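Local coordinates for hypothetical hydrolase (Bacteroides thetaiotaomicron, PDB 3TC9), which is of unknown function but probably acts as an auxiliary nutrient-binding protein that couples an immunoglobulin-like IPT/TIG domain to a six-bladed beta-propeller, at residues V18-G29 and A93-Q104; K147-V155 and T161-E169. All coordinates share one frame; numbering follows the deposited sequence.

Overall arrangement
The two contacts lie in different domains and do not touch: their centres are 44 Å apart and their nearest atoms about 23 Å. Contact 1 belongs to the immunoglobulin-like IPT/TIG domain near the N-terminus, its centre about 35 Å from the centre of the chain, where the first strand of that domain meets its last two. Contact 2 follows in the sequence and lies nearer the centre of the chain, about 16 Å from it, as a hairpin in a blade of the beta-propeller. A distant pairing thus closes one domain, and a local one builds part of the other. Neither holds a known active site; the ethanediol beside contact 1 probably comes from the crystallisation liquor.

Contact 1. Residues V18-G29 and A93-Q104; sequences VVISEFSPKEGG and ANTEANEKFVYQ. With EDO (1,2-ethanediol), chain S.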
loop_
_atom_site.group_PDB
_atom_site.type_symbol
_atom_site.label_atom_id
_atom_site.label_comp_id
_atom_site.label_asym_id
_atom_site.label_seq_id
_atom_site.Cartn_x
_atom_site.Cartn_y
_atom_site.Cartn_z
ATOM N N VAL B 18 21.486 40.669 -9.505
ATOM C CA VAL B 18 21.789 39.272 -9.272
ATOM C C VAL B 18 20.555 38.526 -9.695
ATOM O O VAL B 18 19.469 38.917 -9.290
ATOM C CB VAL B 18 22.202 38.948 -7.822
ATOM C CG1 VAL B 18 22.679 37.498 -7.690
ATOM C CG2 VAL B 18 23.285 39.907 -7.352
ATOM N N VAL B 19 20.677 37.524 -10.557
ATOM C CA VAL B 19 19.498 36.768 -11.023
ATOM C C VAL B 19 19.855 35.312 -11.267
ATOM O O VAL B 19 21.014 34.996 -11.517
ATOM C CB VAL B 19 18.789 37.365 -12.290
ATOM C CG1 VAL B 19 18.041 38.656 -11.975
ATOM C CG2 VAL B 19 19.758 37.564 -13.446
ATOM N N ILE B 20 18.846 34.438 -11.194
ATOM C CA ILE B 20 18.967 33.003 -11.498
ATOM C C ILE B 20 18.282 32.801 -12.845
ATOM O O ILE B 20 17.162 33.271 -13.006
ATOM C CB ILE B 20 18.399 32.077 -10.385
ATOM C CG1 ILE B 20 19.182 32.229 -9.054
ATOM C CG2 ILE B 20 18.370 30.629 -10.848
ATOM C CD1 ILE B 20 18.371 31.795 -7.808
ATOM N N SER B 21 18.992 32.207 -13.825
ATOM C CA SER B 21 18.467 31.929 -15.158
ATOM C C SER B 21 17.969 30.478 -15.240
ATOM O O SER B 21 16.964 30.225 -15.900
ATOM C CB SER B 21 19.504 32.214 -16.240
ATOM O OG SER B 21 20.664 31.412 -16.120
ATOM N N GLU B 22 18.657 29.533 -14.579
ATOM C CA GLU B 22 18.232 28.134 -14.547
ATOM C C GLU B 22 19.003 27.325 -13.508
ATOM O O GLU B 22 20.027 27.767 -12.975
ATOM C CB GLU B 22 18.315 27.439 -15.944
ATOM C CG GLU B 22 19.699 27.238 -16.546
ATOM C CD GLU B 22 19.702 26.671 -17.955
ATOM O OE1 GLU B 22 18.893 27.145 -18.786
ATOM O OE2 GLU B 22 20.528 25.769 -18.231
ATOM N N PHE B 23 18.491 26.139 -13.226
ATOM C CA PHE B 23 19.112 25.210 -12.293
ATOM C C PHE B 23 18.947 23.781 -12.789
ATOM O O PHE B 23 18.001 23.474 -13.508
ATOM C CB PHE B 23 18.572 25.371 -10.856
ATOM C CG PHE B 23 17.106 25.085 -10.651
ATOM C CD1 PHE B 23 16.664 23.797 -10.388
ATOM C CD2 PHE B 23 16.167 26.110 -10.703
ATOM C CE1 PHE B 23 15.303 23.527 -10.234
ATOM C CE2 PHE B 23 14.811 25.843 -10.517
ATOM C CZ PHE B 23 14.388 24.550 -10.297
ATOM N N SER B 24 19.855 22.900 -12.368
ATOM C CA SER B 24 19.802 21.483 -12.700
ATOM C C SER B 24 20.472 20.649 -11.588
ATOM O O SER B 24 21.424 21.126 -10.984
ATOM C CB SER B 24 20.447 21.217 -14.056
ATOM O OG SER B 24 21.865 21.250 -14.006
ATOM N N PRO B 25 20.015 19.394 -11.326
ATOM C CA PRO B 25 18.840 18.742 -11.926
ATOM C C PRO B 25 17.557 19.356 -11.377
ATOM O O PRO B 25 17.574 19.976 -10.291
ATOM C CB PRO B 25 19.008 17.274 -11.524
ATOM C CG PRO B 25 19.730 17.333 -10.201
ATOM C CD PRO B 25 20.623 18.558 -10.271
ATOM N N LYS B 26 16.440 19.179 -12.134
ATOM C CA LYS B 26 15.132 19.718 -11.769
ATOM C C LYS B 26 14.496 18.895 -10.633
ATOM O O LYS B 26 13.605 19.372 -9.932
ATOM C CB LYS B 26 14.199 19.763 -12.998
ATOM C CG LYS B 26 14.603 20.789 -14.091
ATOM C CD LYS B 26 14.127 22.212 -13.792
ATOM C CE LYS B 26 14.808 23.223 -14.673
ATOM N NZ LYS B 26 14.875 24.551 -14.009
ATOM N N GLU B 27 14.998 17.677 -10.441
ATOM C CA GLU B 27 14.522 16.667 -9.503
ATOM C C GLU B 27 15.680 16.033 -8.734
ATOM O O GLU B 27 16.796 15.913 -9.257
ATOM C CB GLU B 27 13.794 15.579 -10.319
ATOM C CG GLU B 27 12.582 14.979 -9.628
ATOM C CD GLU B 27 11.513 14.470 -10.579
ATOM O OE1 GLU B 27 11.424 13.234 -10.764
ATOM O OE2 GLU B 27 10.770 15.305 -11.145
ATOM N N GLY B 28 15.378 15.591 -7.517
ATOM C CA GLY B 28 16.316 14.929 -6.618
ATOM C C GLY B 28 15.780 14.909 -5.202
ATOM O O GLY B 28 14.576 14.950 -4.996
ATOM N N GLY B 29 16.672 14.873 -4.240
ATOM C CA GLY B 29 16.345 14.886 -2.828
ATOM C C GLY B 29 17.520 15.369 -2.016
ATOM O O GLY B 29 18.368 16.128 -2.509
ATOM N N ALA B 93 21.641 41.922 -1.870
ATOM C CA ALA B 93 20.976 41.654 -3.148
ATOM C C ALA B 93 20.246 40.347 -3.025
ATOM O O ALA B 93 20.767 39.428 -2.431
ATOM C CB ALA B 93 21.988 41.616 -4.289
ATOM N N ASN B 94 18.999 40.313 -3.489
ATOM C CA ASN B 94 18.112 39.169 -3.417
ATOM C C ASN B 94 17.502 38.776 -4.778
ATOM O O ASN B 94 17.064 39.641 -5.553
ATOM C CB ASN B 94 16.974 39.494 -2.451
ATOM C CG ASN B 94 17.361 39.443 -1.001
ATOM O OD1 ASN B 94 17.182 38.432 -0.331
ATOM N ND2 ASN B 94 17.829 40.554 -0.466
ATOM N N THR B 95 17.406 37.455 -5.026
ATOM C CA THR B 95 16.748 36.919 -6.217
ATOM C C THR B 95 16.053 35.596 -5.860
ATOM O O THR B 95 16.192 35.086 -4.751
ATOM C CB THR B 95 17.723 36.814 -7.433
ATOM O OG1 THR B 95 16.975 36.561 -8.617
ATOM C CG2 THR B 95 18.766 35.731 -7.276
ATOM N N GLU B 96 15.267 35.088 -6.789
ATOM C CA GLU B 96 14.507 33.859 -6.632
ATOM C C GLU B 96 14.425 33.141 -7.976
ATOM O O GLU B 96 14.414 33.796 -9.031
ATOM C CB GLU B 96 13.102 34.236 -6.124
ATOM C CG GLU B 96 12.388 33.138 -5.349
ATOM C CD GLU B 96 11.077 33.531 -4.689
ATOM O OE1 GLU B 96 10.896 34.725 -4.335
ATOM O OE2 GLU B 96 10.246 32.614 -4.483
ATOM N N ALA B 97 14.358 31.808 -7.950
ATOM C CA ALA B 97 14.183 31.014 -9.168
ATOM C C ALA B 97 12.695 31.000 -9.571
ATOM O O ALA B 97 11.831 31.078 -8.692
ATOM C CB ALA B 97 14.682 29.600 -8.942
ATOM N N ASN B 98 12.388 30.907 -10.884
ATOM C CA ASN B 98 10.989 30.866 -11.334
ATOM C C ASN B 98 10.328 29.506 -11.112
ATOM O O ASN B 98 9.111 29.420 -10.964
ATOM C CB ASN B 98 10.872 31.212 -12.805
ATOM C CG ASN B 98 11.101 32.650 -13.094
ATOM O OD1 ASN B 98 11.973 32.991 -13.895
ATOM N ND2 ASN B 98 10.337 33.516 -12.439
ATOM N N GLU B 99 11.121 28.448 -11.152
ATOM C CA GLU B 99 10.640 27.085 -10.976
ATOM C C GLU B 99 11.061 26.534 -9.622
ATOM O O GLU B 99 12.095 26.906 -9.076
ATOM C CB GLU B 99 11.187 26.176 -12.085
ATOM C CG GLU B 99 10.539 26.346 -13.437
ATOM C CD GLU B 99 10.723 25.136 -14.324
ATOM O OE1 GLU B 99 11.764 25.076 -15.014
ATOM O OE2 GLU B 99 9.852 24.236 -14.309
ATOM N N LYS B 100 10.272 25.625 -9.100
ATOM C CA LYS B 100 10.548 24.930 -7.849
ATOM C C LYS B 100 11.283 23.627 -8.139
ATOM O O LYS B 100 11.016 22.993 -9.160
ATOM C CB LYS B 100 9.227 24.640 -7.108
ATOM C CG LYS B 100 8.546 25.867 -6.533
ATOM C CD LYS B 100 7.277 25.449 -5.777
ATOM C CE LYS B 100 6.557 26.620 -5.136
ATOM N NZ LYS B 100 7.003 26.871 -3.732
ATOM N N PHE B 101 12.215 23.233 -7.256
ATOM C CA PHE B 101 12.938 21.961 -7.338
ATOM C C PHE B 101 11.985 20.830 -6.857
ATOM O O PHE B 101 11.245 21.030 -5.884
ATOM C CB PHE B 101 14.220 22.039 -6.484
ATOM C CG PHE B 101 14.955 20.742 -6.266
ATOM C CD1 PHE B 101 15.827 20.247 -7.227
ATOM C CD2 PHE B 101 14.776 20.010 -5.093
ATOM C CE1 PHE B 101 16.502 19.035 -7.023
ATOM C CE2 PHE B 101 15.466 18.819 -4.880
ATOM C CZ PHE B 101 16.324 18.347 -5.841
ATOM N N VAL B 102 12.010 19.664 -7.519
ATOM C CA VAL B 102 11.099 18.563 -7.157
ATOM C C VAL B 102 11.831 17.596 -6.227
ATOM O O VAL B 102 12.765 16.901 -6.623
ATOM C CB VAL B 102 10.442 17.894 -8.406
ATOM C CG1 VAL B 102 9.447 16.796 -8.001
ATOM C CG2 VAL B 102 9.730 18.952 -9.250
ATOM N N TYR B 103 11.445 17.637 -4.952
ATOM C CA TYR B 103 12.073 16.857 -3.884
ATOM C C TYR B 103 11.361 15.512 -3.721
ATOM O O TYR B 103 10.127 15.419 -3.600
ATOM C CB TYR B 103 12.025 17.638 -2.553
ATOM C CG TYR B 103 13.003 17.206 -1.481
ATOM C CD1 TYR B 103 12.751 16.088 -0.686
ATOM C CD2 TYR B 103 14.124 17.979 -1.183
ATOM C CE1 TYR B 103 13.640 15.698 0.314
ATOM C CE2 TYR B 103 14.998 17.621 -0.159
ATOM C CZ TYR B 103 14.750 16.482 0.590
ATOM O OH TYR B 103 15.600 16.158 1.614
ATOM N N GLN B 104 12.174 14.485 -3.706
ATOM C CA GLN B 104 11.758 13.119 -3.489
ATOM C C GLN B 104 12.336 12.677 -2.138
ATOM O O GLN B 104 13.559 12.595 -1.998
ATOM C CB GLN B 104 12.231 12.222 -4.670
ATOM C CG GLN B 104 12.108 10.694 -4.450
ATOM C CD GLN B 104 10.700 10.137 -4.383
ATOM O OE1 GLN B 104 9.858 10.359 -5.271
ATOM N NE2 GLN B 104 10.419 9.368 -3.336
HETATM C C1 EDO S . 16.905 16.329 -14.305
HETATM O O1 EDO S . 15.793 15.855 -13.511
HETATM C C2 EDO S . 16.529 17.577 -15.101
HETATM O O2 EDO S . 17.605 18.529 -15.120
HETATM O O HOH W 1 15.964 34.935 -11.073
#
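Phe23 turns one edge of its ring to the backbone of 99-100: CE2 lies 3.3 Å from Glu99 O, and Lys100 O is also near the ring plane. With CG between the backbone N and the carbonyl carbon (chi1 63°), the ring is thrown across to the facing segment. One face is covered by Lys26 NZ of its own segment, over the ring centre, and that ammonium also makes a salt bridge, weak as a hydrogen bond, to Glu99 OE1. Phe101 crosses Phe23 obliquely, its CB 4.2 Å from Phe23 CE1, and slides its own ring along 25-28. Pro25 O lies at that ring's edge, and Phe101 CZ comes within 3.4 Å of Gly28 N, so a side chain on Gly28 would be tight. On Gly29 one would run into Gln104 O. Gly29 CA stands over the face of Tyr103, 4.0 Å from the ring centroid in a CH-pi contact, while Tyr103 OH bonds Glu429.

Toward the other end, a water bridges Ile20 N, Thr95 OG1 and Glu96 O. Ile20 CG1 packs on Thr95 CG2 at 3.9 Å, and Val18 CG2 meets Ala93 CB; here the backbones stand too far apart to bond directly, and small or branched side chains together with the water fill the interval.

Beyond the cis peptide before Pro25, parallel pairing begins: Val102 N bonds Lys26 O at 2.9 Å, then Gly28 N bonds Val102 O and Gln104 N bonds Gly28 O. A first strand that pairs antiparallel with 33-39, kinks, and then runs parallel to the last strand is characteristic of immunoglobulin-like folds such as the IPT/TIG domain.

Contact 2. Residues K147-V155 and T161-E169; sequences KNHNHLYLV and TRLIDFEKE
Leu163 and Tyr153 face each other as a non-hydrogen-bonded pair, and the leucine reaches over the tyrosine ring. Its CB starts beside the ring, 3.9 Å from Tyr153 CE1. CG, 4.2 Å from the same Tyr153 CE1, stands anti to the backbone N (chi1 168°), which carries the branch across to the opposite strand. From there CD1 settles over one face of the ring, 3.7 Å from the Tyr153 centroid in a CH-pi contact, and also touches His151 CB at 3.6 Å. A leucine suits this place because one methyl can fill the angle between two aromatic residues.

Further along the same face, His151 and Asp165 lie side by side, with ring and carboxylate planes 72° apart; Asp165 OD1 is at the imidazole edge, and Asn148 ND2 sits above the ring centre. Asp165 OD1 accepts from Lys168 N at 3.2 Å, met from above the carboxylate plane, and weakly from Glu167 N, an Asx motif that holds the turn after the strand. Were Asp165 replaced by an alanine, the amides of Glu167 and Lys168 would probably lose their acceptor and the turn could shift.

The backbones are joined by hydrogen bonds such as Ile164 N to Leu152 O at 2.8 Å, and Phe166 N to Asn150 O closes the series. On the other face Ile164 CD1 meets Leu154 CD2 at 3.8 Å, and Leu152 CB packs at the edge of the Phe166 ring.

The hairpin forms the middle of an antiparallel propeller blade, between strands 141-145 and 170-175. Val155 packs on strand 181-186 and Tyr153 meets Phe216 edge-to-face, while Phe166 reaches Phe112, Phe414 and Arg410, so the hairpin makes contacts with two other sheets of the propeller.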
loop_
_atom_site.group_PDB
_atom_site.type_symbol
_atom_site.label_atom_id
_atom_site.label_comp_id
_atom_site.label_asym_id
_atom_site.label_seq_id
_atom_site.Cartn_x
_atom_site.Cartn_y
_atom_site.Cartn_z
ATOM N N LYS B 147 -4.074 -5.747 20.995
ATOM C CA LYS B 147 -5.276 -4.988 21.367
ATOM C C LYS B 147 -4.980 -3.514 21.611
ATOM O O LYS B 147 -5.901 -2.729 21.858
ATOM C CB LYS B 147 -5.938 -5.597 22.615
ATOM C CG LYS B 147 -6.386 -7.050 22.468
ATOM C CD LYS B 147 -7.640 -7.190 21.637
ATOM C CE LYS B 147 -8.197 -8.579 21.684
ATOM N NZ LYS B 147 -9.176 -8.754 20.601
ATOM N N ASN B 148 -3.702 -3.130 21.569
ATOM C CA ASN B 148 -3.323 -1.733 21.770
ATOM C C ASN B 148 -2.037 -1.435 21.016
ATOM O O ASN B 148 -0.946 -1.725 21.501
ATOM C CB ASN B 148 -3.187 -1.388 23.255
ATOM C CG ASN B 148 -3.118 0.091 23.526
ATOM O OD1 ASN B 148 -2.932 0.924 22.628
ATOM N ND2 ASN B 148 -3.291 0.453 24.777
ATOM N N HIS B 149 -2.184 -0.815 19.839
ATOM C CA HIS B 149 -1.078 -0.459 18.976
ATOM C C HIS B 149 -0.245 0.719 19.543
ATOM O O HIS B 149 0.788 1.091 18.954
ATOM C CB HIS B 149 -1.569 -0.164 17.548
ATOM C CG HIS B 149 -0.487 -0.353 16.531
ATOM N ND1 HIS B 149 0.133 -1.584 16.349
ATOM C CD2 HIS B 149 0.106 0.556 15.730
ATOM C CE1 HIS B 149 1.065 -1.378 15.434
ATOM N NE2 HIS B 149 1.086 -0.107 15.034
ATOM N N ASN B 150 -0.641 1.271 20.704
ATOM C CA ASN B 150 0.170 2.310 21.338
ATOM C C ASN B 150 1.147 1.698 22.311
ATOM O O ASN B 150 2.004 2.413 22.831
ATOM C CB ASN B 150 -0.685 3.369 22.049
ATOM C CG ASN B 150 -1.444 4.256 21.094
ATOM O OD1 ASN B 150 -0.977 4.586 19.992
ATOM N ND2 ASN B 150 -2.647 4.624 21.489
ATOM N N HIS B 151 1.016 0.389 22.571
ATOM C CA HIS B 151 1.853 -0.323 23.528
ATOM C C HIS B 151 2.796 -1.282 22.815
ATOM O O HIS B 151 2.372 -2.269 22.214
ATOM C CB HIS B 151 0.977 -1.056 24.566
ATOM C CG HIS B 151 0.262 -0.121 25.497
ATOM N ND1 HIS B 151 -0.617 -0.590 26.462
ATOM C CD2 HIS B 151 0.323 1.229 25.588
ATOM C CE1 HIS B 151 -1.032 0.478 27.114
ATOM N NE2 HIS B 151 -0.515 1.596 26.605
ATOM N N LEU B 152 4.089 -0.958 22.860
ATOM C CA LEU B 152 5.147 -1.762 22.264
ATOM C C LEU B 152 5.966 -2.397 23.393
ATOM O O LEU B 152 6.614 -1.690 24.166
ATOM C CB LEU B 152 6.024 -0.898 21.326
ATOM C CG LEU B 152 7.278 -1.577 20.706
ATOM C CD1 LEU B 152 6.894 -2.804 19.868
ATOM C CD2 LEU B 152 8.063 -0.579 19.899
ATOM N N TYR B 153 5.924 -3.727 23.493
ATOM C CA TYR B 153 6.671 -4.450 24.520
ATOM C C TYR B 153 8.002 -4.935 23.974
ATOM O O TYR B 153 8.138 -5.194 22.764
ATOM C CB TYR B 153 5.851 -5.632 25.071
ATOM C CG TYR B 153 4.672 -5.185 25.906
ATOM C CD1 TYR B 153 4.817 -4.927 27.265
ATOM C CD2 TYR B 153 3.424 -4.972 25.328
ATOM C CE1 TYR B 153 3.746 -4.475 28.033
ATOM C CE2 TYR B 153 2.339 -4.547 26.091
ATOM C CZ TYR B 153 2.502 -4.311 27.449
ATOM O OH TYR B 153 1.443 -3.888 28.209
ATOM N N LEU B 154 8.978 -5.073 24.875
ATOM C CA LEU B 154 10.317 -5.564 24.556
ATOM C C LEU B 154 10.825 -6.447 25.695
ATOM O O LEU B 154 10.477 -6.212 26.851
ATOM C CB LEU B 154 11.310 -4.406 24.250
ATOM C CG LEU B 154 11.718 -3.426 25.397
ATOM C CD1 LEU B 154 12.935 -3.948 26.204
ATOM C CD2 LEU B 154 12.119 -2.084 24.837
ATOM N N VAL B 155 11.669 -7.439 25.375
ATOM C CA VAL B 155 12.340 -8.301 26.345
ATOM C C VAL B 155 13.826 -8.080 26.111
ATOM O O VAL B 155 14.213 -7.778 24.992
ATOM C CB VAL B 155 11.919 -9.799 26.328
ATOM C CG1 VAL B 155 10.489 -9.971 26.829
ATOM C CG2 VAL B 155 12.109 -10.445 24.958
ATOM N N THR B 161 11.839 -6.705 31.131
ATOM C CA THR B 161 10.766 -6.634 30.159
ATOM C C THR B 161 10.213 -5.239 30.320
ATOM O O THR B 161 9.917 -4.817 31.442
ATOM C CB THR B 161 9.762 -7.757 30.381
ATOM O OG1 THR B 161 10.472 -8.992 30.241
ATOM C CG2 THR B 161 8.595 -7.703 29.389
ATOM N N ARG B 162 10.168 -4.479 29.229
ATOM C CA ARG B 162 9.762 -3.096 29.343
ATOM C C ARG B 162 8.647 -2.752 28.361
ATOM O O ARG B 162 8.320 -3.548 27.477
ATOM C CB ARG B 162 10.991 -2.191 29.162
ATOM C CG ARG B 162 12.043 -2.458 30.252
ATOM C CD ARG B 162 13.151 -1.450 30.271
ATOM N NE ARG B 162 12.670 -0.146 30.704
ATOM C CZ ARG B 162 13.449 0.914 30.887
ATOM N NH1 ARG B 162 14.756 0.833 30.665
ATOM N NH2 ARG B 162 12.930 2.060 31.296
ATOM N N LEU B 163 8.021 -1.568 28.568
ATOM C CA LEU B 163 6.930 -1.083 27.735
ATOM C C LEU B 163 7.237 0.312 27.198
ATOM O O LEU B 163 7.602 1.205 27.960
ATOM C CB LEU B 163 5.611 -1.082 28.548
ATOM C CG LEU B 163 4.420 -0.343 27.955
ATOM C CD1 LEU B 163 3.921 -1.026 26.680
ATOM C CD2 LEU B 163 3.318 -0.152 28.979
ATOM N N ILE B 164 7.079 0.481 25.877
ATOM C CA ILE B 164 7.172 1.750 25.151
ATOM C C ILE B 164 5.734 2.135 24.850
ATOM O O ILE B 164 5.081 1.485 24.019
ATOM C CB ILE B 164 8.066 1.673 23.875
ATOM C CG1 ILE B 164 9.563 1.407 24.227
ATOM C CG2 ILE B 164 7.904 2.925 23.001
ATOM C CD1 ILE B 164 10.350 0.756 23.084
ATOM N N ASP B 165 5.215 3.123 25.589
ATOM C CA ASP B 165 3.835 3.598 25.465
ATOM C C ASP B 165 3.842 4.860 24.617
ATOM O O ASP B 165 4.334 5.896 25.070
ATOM C CB ASP B 165 3.243 3.843 26.867
ATOM C CG ASP B 165 1.778 4.262 26.920
ATOM O OD1 ASP B 165 1.240 4.716 25.875
ATOM O OD2 ASP B 165 1.170 4.150 28.009
ATOM N N PHE B 166 3.334 4.768 23.374
ATOM C CA PHE B 166 3.335 5.894 22.429
ATOM C C PHE B 166 2.331 6.975 22.786
ATOM O O PHE B 166 2.536 8.124 22.405
ATOM C CB PHE B 166 3.052 5.409 21.014
ATOM C CG PHE B 166 4.216 4.711 20.361
ATOM C CD1 PHE B 166 4.389 3.333 20.494
ATOM C CD2 PHE B 166 5.111 5.416 19.565
ATOM C CE1 PHE B 166 5.461 2.680 19.876
ATOM C CE2 PHE B 166 6.165 4.757 18.920
ATOM C CZ PHE B 166 6.339 3.395 19.093
ATOM N N GLU B 167 1.234 6.600 23.466
ATOM C CA GLU B 167 0.168 7.517 23.862
ATOM C C GLU B 167 0.659 8.449 24.962
ATOM O O GLU B 167 0.515 9.660 24.832
ATOM C CB GLU B 167 -1.078 6.734 24.315
ATOM C CG GLU B 167 -2.267 7.617 24.682
ATOM C CD GLU B 167 -3.417 6.952 25.422
ATOM O OE1 GLU B 167 -3.193 5.908 26.078
ATOM O OE2 GLU B 167 -4.538 7.509 25.382
ATOM N N LYS B 168 1.255 7.884 26.024
ATOM C CA LYS B 168 1.774 8.646 27.157
ATOM C C LYS B 168 3.220 9.148 26.936
ATOM O O LYS B 168 3.683 9.990 27.710
ATOM C CB LYS B 168 1.706 7.789 28.437
ATOM C CG LYS B 168 0.302 7.282 28.781
ATOM C CD LYS B 168 -0.633 8.390 29.239
ATOM N N GLU B 169 3.915 8.661 25.878
ATOM C CA GLU B 169 5.327 8.941 25.567
ATOM C C GLU B 169 6.159 8.645 26.826
ATOM O O GLU B 169 6.892 9.503 27.336
ATOM C CB GLU B 169 5.546 10.356 25.017
ATOM C CG GLU B 169 4.851 10.581 23.686
ATOM C CD GLU B 169 5.137 11.894 22.982
ATOM O OE1 GLU B 169 5.458 12.892 23.668
ATOM O OE2 GLU B 169 4.992 11.937 21.739
#